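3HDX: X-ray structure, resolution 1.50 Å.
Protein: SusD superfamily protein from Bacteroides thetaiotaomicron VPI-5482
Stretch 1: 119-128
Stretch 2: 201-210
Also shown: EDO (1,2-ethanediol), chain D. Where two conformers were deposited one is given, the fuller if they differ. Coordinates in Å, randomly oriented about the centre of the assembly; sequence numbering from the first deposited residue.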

# COMPACT_ATOMS: atom_id res chain seq x y z
N ALA A 119 11.37 7.76 -1.95
CA ALA A 119 10.77 8.16 -0.70
C ALA A 119 9.70 7.16 -0.24
O ALA A 119 9.62 6.82 0.95
CB ALA A 119 10.19 9.60 -0.79
N PHE A 120 8.90 6.69 -1.20
CA PHE A 120 7.89 5.64 -0.91
C PHE A 120 8.56 4.37 -0.40
O PHE A 120 8.09 3.78 0.59
CB PHE A 120 7.04 5.37 -2.16
CG PHE A 120 6.09 4.23 -2.02
CD1 PHE A 120 4.94 4.36 -1.26
CD2 PHE A 120 6.35 3.02 -2.65
CE1 PHE A 120 4.05 3.28 -1.15
CE2 PHE A 120 5.47 1.95 -2.54
CZ PHE A 120 4.32 2.08 -1.80
N ALA A 121 9.63 3.94 -1.07
CA ALA A 121 10.35 2.74 -0.65
C ALA A 121 10.83 2.89 0.79
O ALA A 121 10.67 1.96 1.60
CB ALA A 121 11.54 2.43 -1.62
N TYR A 122 11.35 4.09 1.13
CA TYR A 122 11.79 4.33 2.50
C TYR A 122 10.64 4.22 3.51
O TYR A 122 10.80 3.57 4.53
CB TYR A 122 12.57 5.63 2.65
CG TYR A 122 14.06 5.47 2.40
CD1 TYR A 122 14.82 4.59 3.19
CD2 TYR A 122 14.72 6.14 1.36
CE1 TYR A 122 16.19 4.41 2.99
CE2 TYR A 122 16.10 6.01 1.19
CZ TYR A 122 16.83 5.10 1.96
OH TYR A 122 18.18 4.95 1.71
N PHE A 123 9.53 4.88 3.23
CA PHE A 123 8.37 4.79 4.11
C PHE A 123 7.92 3.34 4.29
O PHE A 123 7.72 2.86 5.40
CB PHE A 123 7.21 5.62 3.55
CG PHE A 123 5.87 5.31 4.20
CD1 PHE A 123 5.71 5.51 5.56
CD2 PHE A 123 4.81 4.86 3.45
CE1 PHE A 123 4.49 5.24 6.16
CE2 PHE A 123 3.57 4.59 4.07
CZ PHE A 123 3.44 4.84 5.40
N TYR A 124 7.79 2.65 3.16
CA TYR A 124 7.27 1.28 3.15
C TYR A 124 8.14 0.35 3.99
O TYR A 124 7.67 -0.45 4.78
CB TYR A 124 7.11 0.80 1.69
CG TYR A 124 6.18 -0.37 1.53
CD1 TYR A 124 6.65 -1.67 1.72
CD2 TYR A 124 4.83 -0.20 1.19
CE1 TYR A 124 5.85 -2.77 1.55
CE2 TYR A 124 3.99 -1.28 1.02
CZ TYR A 124 4.51 -2.57 1.21
OH TYR A 124 3.71 -3.65 1.05
N MSE A 125 9.45 0.51 3.83
CA MSE A 125 10.39 -0.35 4.52
C MSE A 125 10.48 0.03 6.03
O MSE A 125 10.68 -0.84 6.88
CB MSE A 125 11.75 -0.42 3.81
CG MSE A 125 12.61 0.77 4.01
SE MSE A 125 14.22 0.77 2.95
CE MSE A 125 14.93 -0.97 3.55
N VAL A 126 10.32 1.32 6.35
CA VAL A 126 10.28 1.76 7.77
C VAL A 126 9.10 1.15 8.51
O VAL A 126 9.24 0.73 9.68
CB VAL A 126 10.36 3.31 7.91
CG1 VAL A 126 9.85 3.79 9.30
CG2 VAL A 126 11.79 3.78 7.55
N ARG A 127 7.96 1.00 7.83
CA ARG A 127 6.83 0.36 8.50
C ARG A 127 7.12 -1.11 8.82
O ARG A 127 6.59 -1.65 9.80
CB ARG A 127 5.56 0.40 7.67
CG ARG A 127 4.99 1.80 7.44
CD ARG A 127 3.54 1.68 6.95
NE ARG A 127 3.45 0.90 5.73
CZ ARG A 127 2.33 0.78 5.00
NH1 ARG A 127 1.21 1.39 5.33
NH2 ARG A 127 2.36 0.04 3.92
N ILE A 128 7.93 -1.76 7.96
CA ILE A 128 8.25 -3.19 8.10
C ILE A 128 9.34 -3.46 9.14
O ILE A 128 9.16 -4.31 10.01
CB ILE A 128 8.58 -3.82 6.71
CG1 ILE A 128 7.34 -3.82 5.81
CG2 ILE A 128 9.11 -5.24 6.86
CD1 ILE A 128 7.60 -4.25 4.40
N SER A 201 -0.36 11.31 -0.93
CA SER A 201 -0.90 10.14 -0.22
C SER A 201 0.17 9.50 0.65
O SER A 201 -0.14 9.07 1.77
CB SER A 201 -1.54 9.11 -1.17
OG SER A 201 -0.60 8.29 -1.84
N VAL A 202 1.41 9.46 0.16
CA VAL A 202 2.52 8.93 0.94
C VAL A 202 2.74 9.86 2.14
O VAL A 202 2.96 9.38 3.25
CB VAL A 202 3.80 8.66 0.09
CG1 VAL A 202 4.89 8.04 0.96
CG2 VAL A 202 3.47 7.76 -1.10
N LEU A 203 2.77 11.18 1.89
CA LEU A 203 2.91 12.16 3.00
C LEU A 203 1.84 11.96 4.06
O LEU A 203 2.14 11.90 5.25
CB LEU A 203 2.87 13.62 2.51
CG LEU A 203 4.14 14.14 1.84
CD1 LEU A 203 3.83 15.50 1.23
CD2 LEU A 203 5.25 14.28 2.87
N ALA A 204 0.58 11.84 3.62
CA ALA A 204 -0.51 11.66 4.57
C ALA A 204 -0.29 10.43 5.47
O ALA A 204 -0.47 10.49 6.67
CB ALA A 204 -1.88 11.54 3.83
N HIS A 205 0.09 9.33 4.83
CA HIS A 205 0.35 8.09 5.56
C HIS A 205 1.60 8.13 6.44
O HIS A 205 1.61 7.49 7.50
CB HIS A 205 0.26 6.88 4.64
CG HIS A 205 -1.14 6.42 4.44
ND1 HIS A 205 -1.87 5.87 5.47
CD2 HIS A 205 -1.93 6.38 3.33
CE1 HIS A 205 -3.07 5.54 5.01
NE2 HIS A 205 -3.14 5.85 3.73
N ILE A 206 2.69 8.75 5.98
CA ILE A 206 3.87 8.90 6.82
C ILE A 206 3.45 9.66 8.08
O ILE A 206 3.74 9.24 9.21
CB ILE A 206 5.00 9.71 6.15
CG1 ILE A 206 5.63 8.90 5.00
CG2 ILE A 206 6.08 10.10 7.19
CD1 ILE A 206 6.50 9.73 3.99
N CYS A 207 2.73 10.76 7.88
CA CYS A 207 2.30 11.57 9.02
C CYS A 207 1.41 10.79 9.98
O CYS A 207 1.60 10.85 11.19
CB CYS A 207 1.64 12.89 8.56
SG CYS A 207 2.79 13.99 7.69
N ALA A 208 0.44 10.06 9.46
CA ALA A 208 -0.42 9.27 10.34
C ALA A 208 0.39 8.20 11.12
O ALA A 208 0.14 7.99 12.30
CB ALA A 208 -1.55 8.57 9.53
N TRP A 209 1.33 7.56 10.43
CA TRP A 209 2.21 6.52 11.04
C TRP A 209 3.05 7.08 12.19
O TRP A 209 3.35 6.36 13.14
CB TRP A 209 3.09 5.87 9.98
CG TRP A 209 3.88 4.67 10.42
CD1 TRP A 209 5.24 4.57 10.50
CD2 TRP A 209 3.36 3.39 10.73
NE1 TRP A 209 5.60 3.29 10.89
CE2 TRP A 209 4.45 2.55 11.04
CE3 TRP A 209 2.06 2.87 10.86
CZ2 TRP A 209 4.28 1.22 11.37
CZ3 TRP A 209 1.90 1.52 11.19
CH2 TRP A 209 3.01 0.73 11.49
N GLN A 210 3.39 8.38 12.09
CA GLN A 210 4.13 9.11 13.12
C GLN A 210 3.25 9.76 14.18
O GLN A 210 3.77 10.40 15.10
CB GLN A 210 4.98 10.21 12.48
CG GLN A 210 6.00 9.72 11.55
CD GLN A 210 6.84 10.89 11.06
OE1 GLN A 210 6.33 11.83 10.44
NE2 GLN A 210 8.12 10.86 11.42
C1 EDO D . 5.01 2.84 14.50
O1 EDO D . 3.70 3.41 14.30
C2 EDO D . 5.19 2.63 15.99
O2 EDO D . 5.03 3.88 16.68
O HOH W 1 8.13 2.42 11.74

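Helices that pack at a shallow angle commonly do so by setting a side chain of one into a hollow of the other, and this pair from a SusD superfamily protein is a compact example. The two segments run in roughly the same direction, their axes crossing at 28° and approaching to 10.6 Å. They bury 401 Å² in all. No direct hydrogen bond links them; within each helix the backbone follows its own i to i+4 ladder.

Apolar packing does most of the work. Phe123, whose CA-to-CB bond points toward the partner helix, is the knob; its hole is formed by Val202, His205, Ile206 and Trp209. A flat, wide ring can touch all four at once. Its CD1 lies 3.4 Å from Ile206 CG1, its CD2 4.0 Å from Val202 CG1, and its CZ 3.9 Å from His205 CB, while Trp209 CB meets the ring edge, 4.1 Å from Phe123 CE1. His205 contributes its CB and its backbone O (3.8 Å from Phe123 CZ), and the end of its side chain leads away to a hydrogen bond elsewhere in the structure. One turn earlier, Phe120 CD1 rests 3.7 Å from Val202 CG2, so Val202 packs against both phenylalanines. All the contacting residues are buried, and the branched aliphatic Val202 and Ile206 offer apolar surface with no polar side-chain group to satisfy.

The second kind of contact is CH-pi. The aliphatic part of Arg127 lies over the Trp209 indole, with CG 3.8 Å from the centroid of the five-membered ring and only 15° off its normal. A long side chain suits this place, since its methylenes can cover an aromatic face while the guanidinium turns away from the ring. The opposite face carries O1 of an ethanediol, probably from the crystallisation liquor.

Finally, one water supplies a polar bridge. It accepts from Trp209 NE1 at 2.8 Å and donates to Val126 O at 2.9 Å, satisfying the indole nitrogen within a largely apolar contact.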